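Local coordinates for annexin (Schistosoma mansoni, PDB 4MDU), which binds acidic phospholipid membranes in a calcium-dependent manner, aggregates liposomes when calcium is present, and takes part in reproduction of the worm and in host-parasite interaction, at residues S14-F19 with D191-L196. Residues are numbered along the deposited sequence; the frame is centred on the assembly and turned at random.
Sequences SLIHSF and DDIPIL
I16 overlaps I193 through their CD1 methyls, which meet side by side at 4.3 Å (I16 CD1 to I193 CD1); the line joining them is almost perpendicular to both CG1-CD1 bonds, which run past each other in nearly opposite senses. Both CB atoms face the opposite segment, and the CA atoms of I16 and I193, 7.4 Å apart, are the nearest pair across it. I16 CD1 also points at the backbone O of D191 from 4.5 Å, a distant neighbour beyond van der Waals contact; that carbonyl is already used as acceptor by NE1 of W139. No hydrogen bond crosses between the segments, and the buried surface, 147 Å² summed over both sides, is correspondingly small.

Torsions account for the reach of I16. Its CG1 runs roughly opposite the backbone N (chi1 -158°) and chi2 of 149° keeps the chain extended, aiming CD1 at the D191 carbonyl and leaving I193 CD1 at its flank. The other branch turns back to its own segment, where CG2 sits 3.9 Å above the plane of the H17 ring, over its centre.

The backbone carrying I16 is a short 3-10 turn begun by an ST turn: I16 N donates to S14 OG over 3.1 Å at 151°, and H17 N and S18 N bond to the carbonyls of S14 and L15. E142 of helix 140-156 pairs OE1 with H17 NE2 and OE2 with S14 N. The D191 carboxylate forms a salt bridge with R244.

The contact joins the loop before helix 38-48 to the residues leading into helix 195-199, away from the calcium sites. Helix 246-260 touches both isoleucines, through P246 on I16 and Y247 on I193; W139 adds to I16 and L198 of helix 195-199 to I193.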
# COMPACT_ATOMS: atom_id res chain seq x y z
N SER B 14 -2.71 -22.77 16.82
CA SER B 14 -3.96 -22.88 17.55
C SER B 14 -5.06 -23.47 16.66
O SER B 14 -5.16 -23.12 15.49
CB SER B 14 -4.38 -21.50 18.06
OG SER B 14 -5.79 -21.37 17.96
N LEU B 15 -5.90 -24.34 17.23
CA LEU B 15 -6.97 -25.00 16.47
C LEU B 15 -7.99 -24.03 15.90
O LEU B 15 -8.77 -24.37 15.00
CB LEU B 15 -7.69 -26.04 17.32
CG LEU B 15 -7.59 -27.47 16.78
CD1 LEU B 15 -6.15 -27.94 16.94
CD2 LEU B 15 -8.55 -28.38 17.53
N ILE B 16 -8.00 -22.81 16.42
CA ILE B 16 -8.92 -21.82 15.91
C ILE B 16 -8.71 -21.54 14.40
O ILE B 16 -9.64 -21.11 13.72
CB ILE B 16 -8.81 -20.52 16.71
CG1 ILE B 16 -10.09 -19.71 16.57
CG2 ILE B 16 -7.58 -19.74 16.28
CD1 ILE B 16 -10.42 -18.89 17.79
N HIS B 17 -7.51 -21.82 13.89
CA HIS B 17 -7.22 -21.67 12.44
C HIS B 17 -7.58 -22.90 11.61
O HIS B 17 -7.46 -22.89 10.39
CB HIS B 17 -5.73 -21.38 12.18
CG HIS B 17 -5.18 -20.23 12.97
ND1 HIS B 17 -5.46 -18.92 12.67
CD2 HIS B 17 -4.35 -20.21 14.04
CE1 HIS B 17 -4.83 -18.13 13.52
NE2 HIS B 17 -4.15 -18.89 14.37
N SER B 18 -8.01 -23.96 12.28
CA SER B 18 -7.99 -25.29 11.70
C SER B 18 -9.19 -25.66 10.85
O SER B 18 -9.12 -26.60 10.06
CB SER B 18 -7.82 -26.33 12.80
OG SER B 18 -6.46 -26.54 13.09
N PHE B 19 -10.29 -24.94 11.00
CA PHE B 19 -11.50 -25.30 10.27
C PHE B 19 -11.97 -24.15 9.39
O PHE B 19 -11.88 -22.98 9.78
CB PHE B 19 -12.60 -25.69 11.26
CG PHE B 19 -12.22 -26.80 12.17
CD1 PHE B 19 -12.44 -28.12 11.81
CD2 PHE B 19 -11.63 -26.54 13.40
CE1 PHE B 19 -12.09 -29.16 12.66
CE2 PHE B 19 -11.28 -27.57 14.25
CZ PHE B 19 -11.51 -28.88 13.88
N ASP B 191 -12.00 -12.52 20.65
CA ASP B 191 -12.84 -13.57 21.21
C ASP B 191 -12.16 -14.91 21.10
O ASP B 191 -11.49 -15.19 20.11
CB ASP B 191 -14.19 -13.67 20.50
CG ASP B 191 -14.99 -12.40 20.59
OD1 ASP B 191 -14.65 -11.51 21.41
OD2 ASP B 191 -15.96 -12.28 19.81
N ASP B 192 -12.36 -15.74 22.11
CA ASP B 192 -11.80 -17.08 22.14
C ASP B 192 -12.87 -18.15 22.01
O ASP B 192 -14.05 -17.91 22.23
CB ASP B 192 -11.03 -17.30 23.45
CG ASP B 192 -9.66 -16.64 23.45
OD1 ASP B 192 -8.87 -16.91 22.50
OD2 ASP B 192 -9.39 -15.86 24.39
N ILE B 193 -12.44 -19.35 21.66
CA ILE B 193 -13.26 -20.54 21.73
C ILE B 193 -12.40 -21.59 22.41
O ILE B 193 -11.28 -21.85 21.99
CB ILE B 193 -13.66 -21.06 20.35
CG1 ILE B 193 -14.51 -20.02 19.61
CG2 ILE B 193 -14.40 -22.39 20.49
CD1 ILE B 193 -14.52 -20.22 18.07
N PRO B 194 -12.92 -22.17 23.49
CA PRO B 194 -12.11 -23.13 24.23
C PRO B 194 -11.81 -24.37 23.39
O PRO B 194 -12.66 -24.84 22.62
CB PRO B 194 -12.97 -23.47 25.45
CG PRO B 194 -14.35 -23.07 25.06
CD PRO B 194 -14.24 -21.94 24.10
N ILE B 195 -10.60 -24.89 23.54
CA ILE B 195 -10.13 -26.01 22.74
C ILE B 195 -11.16 -27.12 22.58
O ILE B 195 -11.43 -27.58 21.46
CB ILE B 195 -8.85 -26.59 23.33
CG1 ILE B 195 -7.65 -25.70 22.97
CG2 ILE B 195 -8.63 -27.99 22.81
CD1 ILE B 195 -6.30 -26.28 23.37
N LEU B 196 -11.74 -27.53 23.70
CA LEU B 196 -12.66 -28.65 23.71
C LEU B 196 -13.83 -28.46 22.76
O LEU B 196 -14.31 -29.41 22.14
CB LEU B 196 -13.16 -28.91 25.13
CG LEU B 196 -12.13 -29.64 25.99
CD1 LEU B 196 -11.72 -30.93 25.30
CD2 LEU B 196 -10.91 -28.76 26.26